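Local coordinates for protein BugD (Bordetella pertussis Tohama I, PDB 2F5X) that serves as a periplasmic solute receptor that binds aspartic acid, probably delivering it to a tripartite tricarboxylate transporter-type uptake system, at residues Y14-F25 with L46-G57. Residues are numbered along the deposited sequence; the frame is centred on the assembly and turned at random.
With ASP (aspartic acid), chain D.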
ATOM      1  N   TYR A  14       9.062  24.707 -15.732  1.00 20.38           N
ATOM      2  CA  TYR A  14       8.322  23.676 -14.937  1.00 20.08           C
ATOM      3  C   TYR A  14       8.684  23.713 -13.438  1.00 20.85           C
ATOM      4  O   TYR A  14       9.863  23.781 -13.097  1.00 21.68           O
ATOM      5  CB  TYR A  14       8.589  22.269 -15.500  1.00 19.76           C
ATOM      6  CG  TYR A  14       7.979  21.189 -14.637  1.00 18.67           C
ATOM      7  CD1 TYR A  14       6.666  20.772 -14.834  1.00 18.66           C
ATOM      8  CD2 TYR A  14       8.707  20.605 -13.597  1.00 18.77           C
ATOM      9  CE1 TYR A  14       6.092  19.801 -14.023  1.00 17.06           C
ATOM     10  CE2 TYR A  14       8.141  19.634 -12.778  1.00 16.97           C
ATOM     11  CZ  TYR A  14       6.839  19.236 -13.002  1.00 16.39           C
ATOM     12  OH  TYR A  14       6.286  18.278 -12.191  1.00 15.94           O
ATOM     13  N   PRO A  15       7.702  23.634 -12.535  1.00 21.21           N
ATOM     14  CA  PRO A  15       6.269  23.665 -12.852  1.00 21.68           C
ATOM     15  C   PRO A  15       5.712  25.086 -12.832  1.00 22.32           C
ATOM     16  O   PRO A  15       6.096  25.897 -11.979  1.00 22.17           O
ATOM     17  CB  PRO A  15       5.655  22.848 -11.711  1.00 21.52           C
ATOM     18  CG  PRO A  15       6.569  23.096 -10.541  1.00 21.73           C
ATOM     19  CD  PRO A  15       7.935  23.445 -11.091  1.00 21.54           C
ATOM     20  N   GLU A  16       4.811  25.376 -13.759  1.00 22.86           N
ATOM     21  CA  GLU A  16       4.234  26.715 -13.856  1.00 24.18           C
ATOM     22  C   GLU A  16       2.785  26.749 -13.380  1.00 23.94           C
ATOM     23  O   GLU A  16       2.143  27.805 -13.387  1.00 24.44           O
ATOM     24  CB  GLU A  16       4.377  27.272 -15.277  1.00 24.91           C
ATOM     25  CG  GLU A  16       3.689  26.465 -16.368  1.00 27.80           C
ATOM     26  CD  GLU A  16       3.990  26.990 -17.762  1.00 32.03           C
ATOM     27  OE1 GLU A  16       5.184  27.132 -18.116  1.00 33.67           O
ATOM     28  OE2 GLU A  16       3.028  27.263 -18.512  1.00 35.03           O
ATOM     29  N   ARG A  17       2.289  25.584 -12.963  1.00 23.43           N
ATOM     30  CA  ARG A  17       0.967  25.433 -12.368  1.00 23.13           C
ATOM     31  C   ARG A  17       0.994  24.196 -11.455  1.00 22.14           C
ATOM     32  O   ARG A  17       1.958  23.421 -11.494  1.00 22.03           O
ATOM     33  CB  ARG A  17      -0.121  25.313 -13.452  1.00 23.41           C
ATOM     34  CG  ARG A  17      -0.042  24.062 -14.312  1.00 25.16           C
ATOM     35  CD  ARG A  17      -0.925  24.106 -15.547  1.00 28.42           C
ATOM     36  NE  ARG A  17      -0.957  22.821 -16.247  1.00 31.13           N
ATOM     37  CZ  ARG A  17      -0.357  22.581 -17.410  1.00 32.30           C
ATOM     38  NH1 ARG A  17       0.338  23.530 -18.022  1.00 34.07           N
ATOM     39  NH2 ARG A  17      -0.449  21.380 -17.963  1.00 33.33           N
ATOM     40  N   PRO A  18      -0.028  24.013 -10.619  1.00 21.28           N
ATOM     41  CA  PRO A  18      -0.054  22.864  -9.703  1.00 20.09           C
ATOM     42  C   PRO A  18       0.121  21.501 -10.387  1.00 19.05           C
ATOM     43  O   PRO A  18      -0.299  21.300 -11.531  1.00 18.64           O
ATOM     44  CB  PRO A  18      -1.430  22.980  -9.043  1.00 20.54           C
ATOM     45  CG  PRO A  18      -1.708  24.456  -9.082  1.00 20.74           C
ATOM     46  CD  PRO A  18      -1.209  24.881 -10.434  1.00 21.21           C
ATOM     47  N   VAL A  19       0.770  20.592  -9.666  1.00 17.39           N
ATOM     48  CA  VAL A  19       1.020  19.225 -10.130  1.00 16.07           C
ATOM     49  C   VAL A  19       0.001  18.302  -9.483  1.00 16.00           C
ATOM     50  O   VAL A  19      -0.155  18.307  -8.256  1.00 15.39           O
ATOM     51  CB  VAL A  19       2.445  18.772  -9.756  1.00 16.06           C
ATOM     52  CG1 VAL A  19       2.671  17.291 -10.092  1.00 14.92           C
ATOM     53  CG2 VAL A  19       3.483  19.640 -10.459  1.00 16.65           C
ATOM     54  N   ASN A  20      -0.686  17.517 -10.308  1.00 15.46           N
ATOM     55  CA  ASN A  20      -1.653  16.537  -9.802  1.00 15.88           C
ATOM     56  C   ASN A  20      -0.973  15.234  -9.456  1.00 15.03           C
ATOM     57  O   ASN A  20      -0.266  14.661 -10.294  1.00 14.50           O
ATOM     58  CB  ASN A  20      -2.755  16.276 -10.825  1.00 16.04           C
ATOM     59  CG  ASN A  20      -3.579  17.520 -11.131  1.00 18.93           C
ATOM     60  OD1 ASN A  20      -3.850  17.831 -12.297  1.00 23.63           O
ATOM     61  ND2 ASN A  20      -3.984  18.235 -10.089  1.00 20.36           N
HETATM   62  N   MSE A  21      -1.192  14.781  -8.221  1.00 14.21           N
HETATM   63  CA  MSE A  21      -0.650  13.514  -7.748  1.00 14.03           C
HETATM   64  C   MSE A  21      -1.811  12.544  -7.590  1.00 13.25           C
HETATM   65  O   MSE A  21      -2.678  12.728  -6.736  1.00 13.57           O
HETATM   66  CB  MSE A  21       0.085  13.707  -6.421  1.00 14.76           C
HETATM   67  CG  MSE A  21       0.223  12.437  -5.579  1.00 16.91           C
HETATM   68 SE   MSE A  21       1.405  12.681  -4.060  1.00 23.57          SE
HETATM   69  CE  MSE A  21       2.767  12.794  -5.117  1.00 10.64           C
ATOM     70  N   VAL A  22      -1.835  11.521  -8.434  1.00 11.94           N
ATOM     71  CA  VAL A  22      -2.904  10.526  -8.397  1.00 10.90           C
ATOM     72  C   VAL A  22      -2.586   9.435  -7.380  1.00 10.28           C
ATOM     73  O   VAL A  22      -1.513   8.824  -7.420  1.00 10.20           O
ATOM     74  CB  VAL A  22      -3.128   9.910  -9.806  1.00 10.91           C
ATOM     75  CG1 VAL A  22      -4.132   8.729  -9.776  1.00 11.25           C
ATOM     76  CG2 VAL A  22      -3.554  11.010 -10.803  1.00 11.81           C
ATOM     77  N   VAL A  23      -3.539   9.206  -6.481  1.00  9.32           N
ATOM     78  CA  VAL A  23      -3.509   8.108  -5.519  1.00  8.96           C
ATOM     79  C   VAL A  23      -4.623   7.149  -5.953  1.00  8.52           C
ATOM     80  O   VAL A  23      -5.791   7.533  -5.926  1.00  8.52           O
ATOM     81  CB  VAL A  23      -3.803   8.647  -4.098  1.00  8.80           C
ATOM     82  CG1 VAL A  23      -4.074   7.507  -3.110  1.00  8.66           C
ATOM     83  CG2 VAL A  23      -2.647   9.503  -3.617  1.00 10.05           C
ATOM     84  N   PRO A  24      -4.289   5.942  -6.418  1.00  8.49           N
ATOM     85  CA  PRO A  24      -5.310   5.009  -6.932  1.00  8.19           C
ATOM     86  C   PRO A  24      -6.249   4.356  -5.906  1.00  8.54           C
ATOM     87  O   PRO A  24      -6.676   3.212  -6.102  1.00  8.66           O
ATOM     88  CB  PRO A  24      -4.461   3.940  -7.634  1.00  7.89           C
ATOM     89  CG  PRO A  24      -3.153   4.679  -7.969  1.00  8.00           C
ATOM     90  CD  PRO A  24      -2.928   5.422  -6.649  1.00  8.36           C
ATOM     91  N   PHE A  25      -6.589   5.085  -4.845  1.00  8.39           N
ATOM     92  CA  PHE A  25      -7.455   4.572  -3.782  1.00  9.02           C
ATOM     93  C   PHE A  25      -8.263   5.686  -3.162  1.00  8.95           C
ATOM     94  O   PHE A  25      -7.928   6.866  -3.303  1.00  9.14           O
ATOM     95  CB  PHE A  25      -6.622   3.898  -2.686  1.00  8.63           C
ATOM     96  CG  PHE A  25      -5.887   2.680  -3.164  1.00  8.80           C
ATOM     97  CD1 PHE A  25      -6.562   1.471  -3.345  1.00  9.03           C
ATOM     98  CD2 PHE A  25      -4.535   2.744  -3.456  1.00  9.17           C
ATOM     99  CE1 PHE A  25      -5.894   0.350  -3.812  1.00  9.04           C
ATOM    100  CE2 PHE A  25      -3.852   1.620  -3.917  1.00  9.79           C
ATOM    101  CZ  PHE A  25      -4.530   0.418  -4.091  1.00  8.68           C
ATOM    102  N   LEU A  46       9.546  22.105  -4.965  1.00 20.30           N
ATOM    103  CA  LEU A  46       8.834  22.040  -6.240  1.00 20.47           C
ATOM    104  C   LEU A  46       8.525  23.441  -6.767  1.00 21.32           C
ATOM    105  O   LEU A  46       8.643  23.699  -7.966  1.00 21.44           O
ATOM    106  CB  LEU A  46       7.549  21.197  -6.128  1.00 20.19           C
ATOM    107  CG  LEU A  46       6.788  20.889  -7.428  1.00 19.00           C
ATOM    108  CD1 LEU A  46       7.657  20.135  -8.453  1.00 18.48           C
ATOM    109  CD2 LEU A  46       5.500  20.120  -7.147  1.00 18.99           C
ATOM    110  N   GLY A  47       8.159  24.344  -5.860  1.00 21.66           N
ATOM    111  CA  GLY A  47       7.838  25.710  -6.228  1.00 22.48           C
ATOM    112  C   GLY A  47       6.421  25.834  -6.742  1.00 22.94           C
ATOM    113  O   GLY A  47       6.064  26.841  -7.368  1.00 23.57           O
ATOM    114  N   GLU A  48       5.626  24.790  -6.492  1.00 22.81           N
ATOM    115  CA  GLU A  48       4.202  24.776  -6.792  1.00 22.79           C
ATOM    116  C   GLU A  48       3.501  23.832  -5.825  1.00 22.21           C
ATOM    117  O   GLU A  48       4.136  22.964  -5.220  1.00 21.78           O
ATOM    118  CB  GLU A  48       3.943  24.314  -8.234  1.00 23.30           C
ATOM    119  CG  GLU A  48       3.798  25.441  -9.251  1.00 25.33           C
ATOM    120  CD  GLU A  48       2.484  26.196  -9.129  1.00 28.24           C
ATOM    121  OE1 GLU A  48       1.616  25.786  -8.322  1.00 29.30           O
ATOM    122  OE2 GLU A  48       2.318  27.206  -9.844  1.00 29.47           O
ATOM    123  N   THR A  49       2.191  24.005  -5.683  1.00 21.71           N
ATOM    124  CA  THR A  49       1.384  23.114  -4.860  1.00 21.50           C
ATOM    125  C   THR A  49       1.204  21.764  -5.563  1.00 20.85           C
ATOM    126  O   THR A  49       1.189  21.691  -6.800  1.00 20.87           O
ATOM    127  CB  THR A  49       0.006  23.754  -4.552  1.00 22.20           C
ATOM    128  OG1 THR A  49      -0.568  24.289  -5.754  1.00 24.30           O
ATOM    129  CG2 THR A  49       0.169  24.993  -3.687  1.00 21.70           C
ATOM    130  N   VAL A  50       1.094  20.703  -4.769  1.00 19.64           N
ATOM    131  CA  VAL A  50       0.785  19.369  -5.281  1.00 18.54           C
ATOM    132  C   VAL A  50      -0.652  19.077  -4.862  1.00 18.54           C
ATOM    133  O   VAL A  50      -0.985  19.189  -3.678  1.00 18.66           O
ATOM    134  CB  VAL A  50       1.749  18.297  -4.702  1.00 18.66           C
ATOM    135  CG1 VAL A  50       1.332  16.878  -5.117  1.00 18.18           C
ATOM    136  CG2 VAL A  50       3.176  18.570  -5.129  1.00 18.39           C
ATOM    137  N   VAL A  51      -1.495  18.727  -5.834  1.00 17.38           N
ATOM    138  CA  VAL A  51      -2.915  18.455  -5.598  1.00 17.06           C
ATOM    139  C   VAL A  51      -3.155  16.953  -5.665  1.00 16.45           C
ATOM    140  O   VAL A  51      -2.949  16.333  -6.712  1.00 16.39           O
ATOM    141  CB  VAL A  51      -3.821  19.148  -6.652  1.00 16.69           C
ATOM    142  CG1 VAL A  51      -5.300  18.834  -6.394  1.00 18.34           C
ATOM    143  CG2 VAL A  51      -3.591  20.658  -6.669  1.00 18.04           C
ATOM    144  N   VAL A  52      -3.608  16.375  -4.559  1.00 16.16           N
ATOM    145  CA  VAL A  52      -3.875  14.936  -4.517  1.00 15.96           C
ATOM    146  C   VAL A  52      -5.231  14.630  -5.161  1.00 16.10           C
ATOM    147  O   VAL A  52      -6.241  15.284  -4.863  1.00 16.30           O
ATOM    148  CB  VAL A  52      -3.794  14.377  -3.070  1.00 16.14           C
ATOM    149  CG1 VAL A  52      -4.258  12.923  -3.008  1.00 15.61           C
ATOM    150  CG2 VAL A  52      -2.369  14.509  -2.523  1.00 15.79           C
ATOM    151  N   GLU A  53      -5.237  13.651  -6.063  1.00 15.95           N
ATOM    152  CA  GLU A  53      -6.470  13.181  -6.687  1.00 16.03           C
ATOM    153  C   GLU A  53      -6.647  11.709  -6.374  1.00 15.12           C
ATOM    154  O   GLU A  53      -5.720  10.917  -6.550  1.00 15.21           O
ATOM    155  CB  GLU A  53      -6.438  13.411  -8.199  1.00 17.14           C
ATOM    156  CG  GLU A  53      -6.302  14.882  -8.576  1.00 21.37           C
ATOM    157  CD  GLU A  53      -6.304  15.139 -10.074  1.00 26.94           C
ATOM    158  OE1 GLU A  53      -6.018  14.206 -10.859  1.00 28.87           O
ATOM    159  OE2 GLU A  53      -6.578  16.296 -10.465  1.00 30.48           O
ATOM    160  N   ASN A  54      -7.830  11.346  -5.896  1.00 13.36           N
ATOM    161  CA  ASN A  54      -8.089   9.957  -5.528  1.00 12.79           C
ATOM    162  C   ASN A  54      -8.858   9.259  -6.624  1.00 12.69           C
ATOM    163  O   ASN A  54      -9.932   9.710  -7.003  1.00 13.20           O
ATOM    164  CB  ASN A  54      -8.837   9.896  -4.197  1.00 12.46           C
ATOM    165  CG  ASN A  54      -8.031  10.484  -3.072  1.00 11.78           C
ATOM    166  OD1 ASN A  54      -8.191  11.657  -2.726  1.00 12.38           O
ATOM    167  ND2 ASN A  54      -7.138   9.679  -2.501  1.00 10.42           N
ATOM    168  N   LYS A  55      -8.295   8.174  -7.153  1.00 12.93           N
ATOM    169  CA  LYS A  55      -8.926   7.471  -8.264  1.00 13.31           C
ATOM    170  C   LYS A  55      -8.948   5.979  -7.985  1.00 12.80           C
ATOM    171  O   LYS A  55      -8.088   5.230  -8.448  1.00 12.83           O
ATOM    172  CB  LYS A  55      -8.205   7.788  -9.587  1.00 13.46           C
ATOM    173  CG  LYS A  55      -8.244   9.272  -9.983  1.00 17.02           C
ATOM    174  CD  LYS A  55      -9.679   9.747 -10.288  1.00 21.92           C
ATOM    175  CE  LYS A  55      -9.857  11.258 -10.068  1.00 25.17           C
ATOM    176  NZ  LYS A  55     -10.624  11.631  -8.821  1.00 29.09           N
ATOM    177  N   GLY A  56      -9.930   5.558  -7.197  1.00 13.32           N
ATOM    178  CA  GLY A  56     -10.034   4.170  -6.776  1.00 13.12           C
ATOM    179  C   GLY A  56     -10.678   3.271  -7.818  1.00 13.05           C
ATOM    180  O   GLY A  56     -11.346   3.744  -8.753  1.00 13.82           O
ATOM    181  N   GLY A  57     -10.449   1.970  -7.656  1.00 12.83           N
ATOM    182  CA  GLY A  57     -11.040   0.951  -8.507  1.00 11.73           C
ATOM    183  C   GLY A  57     -10.031  -0.112  -8.889  1.00 11.55           C
ATOM    184  O   GLY A  57      -8.852   0.200  -9.093  1.00 11.34           O
TER
HETATM  185  N   ASP D 901      -3.114   1.415   0.034  1.00  7.83           N
HETATM  186  CA  ASP D 901      -4.571   1.269  -0.260  1.00  7.79           C
HETATM  187  C   ASP D 901      -5.350   2.521   0.115  1.00  8.12           C
HETATM  188  O   ASP D 901      -6.570   2.458   0.357  1.00  8.63           O
HETATM  189  CB  ASP D 901      -5.147   0.064   0.472  1.00  7.59           C
HETATM  190  CG  ASP D 901      -4.583  -1.239  -0.032  1.00  7.57           C
HETATM  191  OD1 ASP D 901      -4.812  -2.271   0.640  1.00  7.40           O
HETATM  192  OD2 ASP D 901      -3.908  -1.318  -1.091  1.00  8.41           O
HETATM  193  OXT ASP D 901      -4.739   3.589   0.176  1.00  8.21           O
HETATM  194  O   HOH W   1      -8.712   1.263  -5.673  1.00 16.25           O
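Leu46, the last residue of helix 30-46, straddles the start of the partner segment: its CD1 packs on Pro15 CG (3.8 Å), while CD2 reaches across to Val19 CG2. After the turn at Gly47, Glu48 and Pro15 run antiparallel alongside each other, Glu48 CB against Pro15 CG. A bend at chi2 (-73°) brings the Glu48 carboxylate back over the Arg17-Pro18 peptide, where OE1 accepts the N-H of Thr49 on its anti side. Thr49 lies alongside Pro18, and its carbonyl oxygen receives Val19 N, opening a parallel ladder. On the face directed at helix 30-46, Val50 CG1 presses on Met21 CB (3.6 Å). Val51 gives its N-H to Val19 O and takes Met21 N on its own carbonyl, its side chain beside Asn20 on the other, more polar face. Val52 returns to the helix side, CG1 against Val23 CG2. Glu53 N bonds Met21 O, and Val23 N meets Glu53 O at 2.8 Å, nearly straight (176°); the extended Glu53 side chain lays its carboxylate over the Asn20 amide, the planes 19° apart, stacked rather than hydrogen-bonded. Asn54 ND2 reaches beyond the ladder to Phe25 O (3.0 Å) and also bonds Asp32, while its OD1 accepts from Arg36. Lys55 N closes the ladder on Val23 O. At Gly57, a water accepts from the backbone N and lies 2.9 Å from Pro24 O, linking the two segments. Phe25 spreads one ring face beneath the bound aspartic acid, whose CA lies over the middle of the ring, 3.4 Å above its plane. The two strands are the parallel neighbours joined by helix 30-46 in a beta-alpha-beta crossover of a periplasmic binding protein fold, and strand 19-23 pairs on its other side with strand 76-81. The chemistry implies a backbone ladder with an apolar face packed on helix 30-46 and a more polar opposite face, whose C-terminal end, tied through Asn54, carries an aromatic floor for the ligand.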